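Local coordinates for putative tRNA (Adenine(37)-N6)-methyltransferase (Pseudomonas aeruginosa, PDB 7BTU) that probably transfers a methyl group from S-adenosyl-L-methionine to N6 of threonylcarbamoyladenosine at position 37 of tRNA, at the interface of chains A and B. Numbering follows the deposited sequence. Chains: chain A/B, Putative tRNA (Adenine(37)-N6)-methyltransferase.

Contacts 1 and 2 are neighbouring patches of the interface between two copies of the protein, with the centres of their C-alpha atoms about 9 Å apart. They share A:Arg97, which does its bonding in contact 1. On chain B both draw on the stretch around helix 141-144 and on strand 61-67. Contact 1 is built on a charged pair and a tryptophan pair. Contact 2 is a loop of chain A laid against chain B. The interface is two-fold symmetric, so each patch recurs with the chains exchanged. This arrangement suggests a dimer, the form held in the deposited assembly.

Contact 1: the interface of chains A and B. Residues chain A 29, 32, 63, 97, 109, 155; chain B 63, 138, 140, 142-144.
This patch, from two copies of a TrmO family methyltransferase, lies mostly in the N-terminal beta-barrel part. A:Arg97 is its main anchor. The side chain bends at chi3 (79°) and meets B:Asp144 tip to tip. The guanidinium grips the carboxylate end-on with two nitrogens. NH1 lies 2.8 Å from B:Asp144 OD2 in a salt bridge, and NH2 lies 2.8 Å from B:Asp144 OD1. Both oxygens use their syn lone pairs. The two flat groups are not coplanar but 41° apart. NH1 also donates to the backbone oxygen B:Pro138 O, which lies at the guanidinium edge, in plane, at 3.0 Å.

B:Asp144 is held by its own chain as well. Its OD2 accepts from the indole B:Trp63 NE1 at 2.9 Å and from the backbone B:Val140 N, both from above the carboxylate plane. OD2 thus accepts from at least three donors, which would fix the carboxylate and could favour its charged form.

B:Val140 fills the flank of the arginine. Its CB sits over one guanidinium face, towards the rim, and its CG2 touches A:Arg97 CD at 3.5 Å. The same methyl packs against A:Asp155 CB. On the other side of the patch, A:Trp63 and B:Trp63 meet tip to tip and edge-to-face, with planes 68° apart. A:Trp63 CH2 is 3.6 Å from B:Trp63 CZ2. B:Ala143 adds its CB beside A:Arg97 NH2.

B:Tyr142 lies at the end of the patch away from the tryptophan pair. Its phenol OH donates to the backbone oxygen A:Arg29 O at 2.8 Å, from above the carbonyl plane. A:Asp155 O lies at the edge of the same ring.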
loop_
_atom_site.group_PDB
_atom_site.type_symbol
_atom_site.label_atom_id
_atom_site.label_comp_id
_atom_site.label_asym_id
_atom_site.label_seq_id
_atom_site.Cartn_x
_atom_site.Cartn_y
_atom_site.Cartn_z
ATOM N N ARG A 29 13.927 7.027 7.205
ATOM C CA ARG A 29 13.520 6.620 5.863
ATOM C C ARG A 29 13.297 5.101 5.776
ATOM O O ARG A 29 12.671 4.617 4.827
ATOM C CB ARG A 29 14.622 7.031 4.874
ATOM C CG ARG A 29 14.869 8.537 4.734
ATOM C CD ARG A 29 15.711 8.840 3.490
ATOM N NE ARG A 29 15.111 8.267 2.277
ATOM C CZ ARG A 29 15.659 7.289 1.541
ATOM N NH1 ARG A 29 16.839 6.756 1.877
ATOM N NH2 ARG A 29 15.022 6.820 0.465
ATOM N N LEU A 32 10.931 0.523 9.385
ATOM C CA LEU A 32 10.809 -0.809 9.945
ATOM C C LEU A 32 12.093 -1.272 10.602
ATOM O O LEU A 32 12.045 -2.200 11.412
ATOM C CB LEU A 32 10.355 -1.810 8.858
ATOM C CG LEU A 32 8.902 -1.582 8.411
ATOM C CD1 LEU A 32 8.481 -2.594 7.351
ATOM C CD2 LEU A 32 7.863 -1.567 9.585
ATOM N N TRP A 63 -1.255 -2.061 6.916
ATOM C CA TRP A 63 -1.205 -0.827 6.133
ATOM C C TRP A 63 -2.084 0.207 6.789
ATOM O O TRP A 63 -3.246 -0.076 7.119
ATOM C CB TRP A 63 -1.768 -1.074 4.738
ATOM C CG TRP A 63 -0.893 -1.977 3.935
ATOM C CD1 TRP A 63 -1.111 -3.308 3.634
ATOM C CD2 TRP A 63 0.375 -1.626 3.339
ATOM N NE1 TRP A 63 -0.062 -3.803 2.853
ATOM C CE2 TRP A 63 0.849 -2.785 2.650
ATOM C CE3 TRP A 63 1.134 -0.440 3.295
ATOM C CZ2 TRP A 63 2.061 -2.793 1.953
ATOM C CZ3 TRP A 63 2.354 -0.448 2.592
ATOM C CH2 TRP A 63 2.799 -1.603 1.947
ATOM N N ARG A 97 7.704 9.106 -3.496
ATOM C CA ARG A 97 6.938 8.838 -2.286
ATOM C C ARG A 97 6.926 10.095 -1.418
ATOM O O ARG A 97 6.981 10.023 -0.191
ATOM C CB ARG A 97 7.529 7.633 -1.543
ATOM C CG ARG A 97 7.377 6.295 -2.325
ATOM C CD ARG A 97 8.355 5.181 -1.891
ATOM N NE ARG A 97 7.975 4.465 -0.662
ATOM C CZ ARG A 97 7.220 3.353 -0.569
ATOM N NH1 ARG A 97 6.651 2.747 -1.657
ATOM N NH2 ARG A 97 6.997 2.857 0.664
ATOM N N VAL A 109 3.260 0.882 5.872
ATOM C CA VAL A 109 3.084 -0.363 6.616
ATOM C C VAL A 109 3.844 -0.237 7.932
ATOM O O VAL A 109 4.975 0.253 7.952
ATOM C CB VAL A 109 3.550 -1.587 5.821
ATOM C CG1 VAL A 109 5.009 -1.389 5.351
ATOM C CG2 VAL A 109 3.420 -2.873 6.667
ATOM N N ASP A 155 15.071 6.057 -4.222
ATOM C CA ASP A 155 14.341 5.220 -3.268
ATOM C C ASP A 155 15.204 4.094 -2.674
ATOM O O ASP A 155 14.676 3.142 -2.069
ATOM C CB ASP A 155 13.114 4.638 -3.976
ATOM C CG ASP A 155 12.085 5.724 -4.340
ATOM O OD1 ASP A 155 11.716 6.492 -3.438
ATOM O OD2 ASP A 155 11.669 5.812 -5.520
ATOM N N TRP B 63 2.168 1.456 -6.802
ATOM C CA TRP B 63 0.979 1.425 -5.970
ATOM C C TRP B 63 -0.056 2.336 -6.577
ATOM O O TRP B 63 0.260 3.486 -6.911
ATOM C CB TRP B 63 1.330 1.909 -4.560
ATOM C CG TRP B 63 2.071 0.920 -3.692
ATOM C CD1 TRP B 63 3.374 1.001 -3.265
ATOM C CD2 TRP B 63 1.518 -0.255 -3.069
ATOM N NE1 TRP B 63 3.655 -0.037 -2.441
ATOM C CE2 TRP B 63 2.539 -0.831 -2.306
ATOM C CE3 TRP B 63 0.226 -0.864 -3.084
ATOM C CZ2 TRP B 63 2.358 -2.023 -1.559
ATOM C CZ3 TRP B 63 0.027 -2.019 -2.328
ATOM C CH2 TRP B 63 1.112 -2.596 -1.572
ATOM N N PRO B 138 5.686 4.812 -6.616
ATOM C CA PRO B 138 6.538 3.637 -6.881
ATOM C C PRO B 138 6.409 2.633 -5.763
ATOM O O PRO B 138 6.395 3.004 -4.595
ATOM C CB PRO B 138 7.980 4.203 -6.896
ATOM C CG PRO B 138 7.818 5.661 -7.053
ATOM C CD PRO B 138 6.465 6.054 -6.450
ATOM N N VAL B 140 8.418 0.097 -3.616
ATOM C CA VAL B 140 9.824 0.041 -3.228
ATOM C C VAL B 140 10.039 -1.120 -2.269
ATOM O O VAL B 140 9.579 -1.057 -1.117
ATOM C CB VAL B 140 10.281 1.370 -2.575
ATOM C CG1 VAL B 140 11.776 1.330 -2.240
ATOM C CG2 VAL B 140 9.979 2.523 -3.478
ATOM N N TYR B 142 12.398 -2.441 -0.317
ATOM C CA TYR B 142 12.928 -2.405 1.034
ATOM C C TYR B 142 11.873 -1.903 2.010
ATOM O O TYR B 142 11.829 -2.381 3.146
ATOM C CB TYR B 142 14.208 -1.562 1.098
ATOM C CG TYR B 142 13.966 -0.109 1.395
ATOM C CD1 TYR B 142 13.700 0.322 2.690
ATOM C CD2 TYR B 142 14.070 0.849 0.392
ATOM C CE1 TYR B 142 13.491 1.638 2.962
ATOM C CE2 TYR B 142 13.856 2.203 0.668
ATOM C CZ TYR B 142 13.564 2.586 1.943
ATOM O OH TYR B 142 13.364 3.922 2.228
ATOM N N ALA B 143 10.970 -1.025 1.565
ATOM C CA ALA B 143 9.949 -0.505 2.461
ATOM C C ALA B 143 8.663 -1.328 2.438
ATOM O O ALA B 143 8.014 -1.441 3.480
ATOM C CB ALA B 143 9.606 0.954 2.140
ATOM N N ASP B 144 8.325 -1.947 1.304
ATOM C CA ASP B 144 6.992 -2.514 1.088
ATOM C C ASP B 144 6.962 -4.044 1.150
ATOM O O ASP B 144 5.895 -4.609 1.363
ATOM C CB ASP B 144 6.437 -2.063 -0.268
ATOM C CG ASP B 144 6.328 -0.544 -0.387
ATOM O OD1 ASP B 144 6.206 0.135 0.656
ATOM O OD2 ASP B 144 6.361 -0.017 -1.517
#

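Contact 2: the interface of chains A and B. Residues chain A 97, 144-151; chain B 32, 60-61, 109, 139, 141, 145.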
loop_
_atom_site.group_PDB
_atom_site.type_symbol
_atom_site.label_atom_id
_atom_site.label_comp_id
_atom_site.label_asym_id
_atom_site.label_seq_id
_atom_site.Cartn_x
_atom_site.Cartn_y
_atom_site.Cartn_z
ATOM N N ARG A 97 7.704 9.106 -3.496
ATOM C CA ARG A 97 6.938 8.838 -2.286
ATOM C C ARG A 97 6.926 10.095 -1.418
ATOM O O ARG A 97 6.981 10.023 -0.191
ATOM C CB ARG A 97 7.529 7.633 -1.543
ATOM C CG ARG A 97 7.377 6.295 -2.325
ATOM C CD ARG A 97 8.355 5.181 -1.891
ATOM N NE ARG A 97 7.975 4.465 -0.662
ATOM C CZ ARG A 97 7.220 3.353 -0.569
ATOM N NH1 ARG A 97 6.651 2.747 -1.657
ATOM N NH2 ARG A 97 6.997 2.857 0.664
ATOM N N ASP A 144 1.303 -8.613 -1.195
ATOM C CA ASP A 144 1.913 -7.295 -1.006
ATOM C C ASP A 144 3.428 -7.282 -1.153
ATOM O O ASP A 144 4.000 -6.206 -1.344
ATOM C CB ASP A 144 1.615 -6.747 0.408
ATOM C CG ASP A 144 0.147 -6.491 0.655
ATOM O OD1 ASP A 144 -0.632 -6.399 -0.312
ATOM O OD2 ASP A 144 -0.233 -6.406 1.842
ATOM N N ALA A 145 4.079 -8.413 -1.010
ATOM C CA ALA A 145 5.546 -8.502 -1.016
ATOM C C ALA A 145 5.997 -8.896 -2.406
ATOM O O ALA A 145 5.813 -10.048 -2.817
ATOM C CB ALA A 145 6.056 -9.545 -0.022
ATOM N N VAL A 146 6.516 -7.922 -3.152
ATOM C CA VAL A 146 7.126 -8.152 -4.457
ATOM C C VAL A 146 8.642 -7.926 -4.285
ATOM O O VAL A 146 9.159 -6.826 -4.541
ATOM C CB VAL A 146 6.511 -7.222 -5.519
ATOM C CG1 VAL A 146 6.939 -7.623 -6.948
ATOM C CG2 VAL A 146 4.986 -7.097 -5.342
ATOM N N ALA A 147 9.374 -8.944 -3.835
ATOM C CA ALA A 147 10.745 -8.681 -3.352
ATOM C C ALA A 147 11.707 -8.318 -4.491
ATOM O O ALA A 147 12.729 -7.650 -4.259
ATOM C CB ALA A 147 11.283 -9.891 -2.568
ATOM N N ASP A 148 11.414 -8.814 -5.693
ATOM C CA ASP A 148 12.108 -8.672 -6.967
ATOM C C ASP A 148 11.899 -7.316 -7.639
ATOM O O ASP A 148 12.465 -7.091 -8.714
ATOM C CB ASP A 148 11.568 -9.729 -7.936
ATOM C CG ASP A 148 10.046 -9.679 -8.038
ATOM O OD1 ASP A 148 9.391 -9.941 -7.000
ATOM O OD2 ASP A 148 9.501 -9.357 -9.130
ATOM N N ALA A 149 11.049 -6.456 -7.094
ATOM C CA ALA A 149 10.653 -5.254 -7.828
ATOM C C ALA A 149 11.858 -4.332 -8.000
ATOM O O ALA A 149 12.759 -4.313 -7.170
ATOM C CB ALA A 149 9.511 -4.536 -7.080
ATOM N N ARG A 150 11.845 -3.517 -9.045
ATOM C CA ARG A 150 12.961 -2.598 -9.318
ATOM C C ARG A 150 12.570 -1.153 -9.002
ATOM O O ARG A 150 11.406 -0.770 -9.138
ATOM C CB ARG A 150 13.407 -2.719 -10.782
ATOM N N ASN A 151 13.533 -0.342 -8.557
ATOM C CA ASN A 151 13.240 1.052 -8.227
ATOM C C ASN A 151 14.489 1.891 -8.459
ATOM O O ASN A 151 15.588 1.366 -8.608
ATOM C CB ASN A 151 12.717 1.236 -6.786
ATOM C CG ASN A 151 13.715 0.801 -5.692
ATOM O OD1 ASN A 151 13.554 -0.259 -5.094
ATOM N ND2 ASN A 151 14.695 1.656 -5.382
ATOM N N LEU B 32 -0.678 -10.604 -9.664
ATOM C CA LEU B 32 0.615 -10.441 -10.315
ATOM C C LEU B 32 1.084 -11.722 -10.997
ATOM O O LEU B 32 1.984 -11.652 -11.848
ATOM C CB LEU B 32 1.672 -9.973 -9.324
ATOM C CG LEU B 32 1.346 -8.595 -8.728
ATOM C CD1 LEU B 32 2.386 -8.234 -7.693
ATOM C CD2 LEU B 32 1.224 -7.521 -9.840
ATOM N N SER B 60 9.580 -0.860 -11.634
ATOM C CA SER B 60 8.844 -1.936 -12.309
ATOM C C SER B 60 7.375 -2.006 -11.880
ATOM O O SER B 60 6.519 -2.501 -12.630
ATOM C CB SER B 60 9.530 -3.272 -12.037
ATOM O OG SER B 60 9.493 -3.533 -10.640
ATOM N N HIS B 61 7.063 -1.545 -10.663
ATOM C CA HIS B 61 5.742 -1.727 -10.091
ATOM C C HIS B 61 5.323 -0.425 -9.399
ATOM O O HIS B 61 6.148 0.290 -8.821
ATOM C CB HIS B 61 5.757 -2.857 -9.044
ATOM C CG HIS B 61 5.962 -4.239 -9.599
ATOM N ND1 HIS B 61 7.190 -4.708 -10.024
ATOM C CD2 HIS B 61 5.082 -5.266 -9.761
ATOM C CE1 HIS B 61 7.059 -5.964 -10.436
ATOM N NE2 HIS B 61 5.786 -6.324 -10.294
ATOM N N VAL B 109 -0.953 -3.099 -5.929
ATOM C CA VAL B 109 0.365 -3.034 -6.560
ATOM C C VAL B 109 0.222 -3.695 -7.910
ATOM O O VAL B 109 -0.402 -4.763 -8.024
ATOM C CB VAL B 109 1.478 -3.674 -5.704
ATOM C CG1 VAL B 109 1.091 -5.038 -5.172
ATOM C CG2 VAL B 109 2.785 -3.793 -6.525
ATOM N N TYR B 139 6.368 1.352 -6.140
ATOM C CA TYR B 139 6.560 0.266 -5.193
ATOM C C TYR B 139 8.056 0.140 -4.897
ATOM O O TYR B 139 8.879 0.112 -5.813
ATOM C CB TYR B 139 5.990 -1.043 -5.785
ATOM C CG TYR B 139 6.085 -2.214 -4.828
ATOM C CD1 TYR B 139 7.281 -2.917 -4.664
ATOM C CD2 TYR B 139 4.982 -2.578 -4.037
ATOM C CE1 TYR B 139 7.375 -3.999 -3.751
ATOM C CE2 TYR B 139 5.065 -3.673 -3.134
ATOM C CZ TYR B 139 6.244 -4.336 -2.974
ATOM O OH TYR B 139 6.328 -5.395 -2.086
ATOM N N PRO B 141 10.761 -2.170 -2.687
ATOM C CA PRO B 141 10.804 -3.412 -1.892
ATOM C C PRO B 141 11.356 -3.246 -0.494
ATOM O O PRO B 141 10.912 -3.929 0.437
ATOM C CB PRO B 141 11.750 -4.320 -2.708
ATOM C CG PRO B 141 11.789 -3.765 -4.084
ATOM C CD PRO B 141 11.355 -2.315 -4.028
ATOM N N ALA B 145 8.097 -4.711 0.942
ATOM C CA ALA B 145 8.179 -6.184 0.912
ATOM C C ALA B 145 8.788 -6.545 2.262
ATOM O O ALA B 145 10.004 -6.475 2.454
ATOM C CB ALA B 145 9.038 -6.657 -0.262
HETATM O O HOH W 1 8.893 -1.288 -8.277
#
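Residues A:Ala145 to A:Asn151 form a loop after helix 141-144, mostly extended but turned in a helix-like way at A:Ala147 and A:Asp148. A:Val146 and B:Pro141 bury the most surface here, followed by B:Tyr139.

B:Tyr139 has its CG anti to the backbone N (chi1 -177°), and its phenol oxygen reaches the loop backbone. OH donates to A:Asp144 O at 2.6 Å, in the carbonyl plane and on a lone pair. It accepts from A:Val146 N at 2.7 Å in a nearly straight bond (175°). One hydroxyl therefore serves both a carbonyl and an amide of the loop.

A:Val146 spreads its branches over chain B. CG1, anti to its own backbone N, rests over the face of the B:His61 ring, 3.9 Å from the centroid. CG2 meets B:Leu32 CD1 tip to tip at 3.7 Å. CB lies against the B:Tyr139 ring. A:Ala149 CB packs against both B:Tyr139 and B:Pro141, touching CD1 of the former and CG of the latter.

B:Ser60 receives the far end of the loop. Its OG accepts from A:Arg150 N at 2.8 Å, while B:Ser60 N donates to A:Arg150 O. OG also bonds to B:His61 ND1 at 2.7 Å, at the edge of the imidazole and in plane, which helps to fix that ring beneath A:Val146. A water bridges A:Arg150 O (2.7 Å) to B:Tyr139 O and the B:His61 backbone.

Hydrogen bonds to the loop backbone at both ends, and apolar contacts of A:Val146 and A:Ala149, clamp the loop of one subunit onto the other, and so seem to hold the probable dimer together.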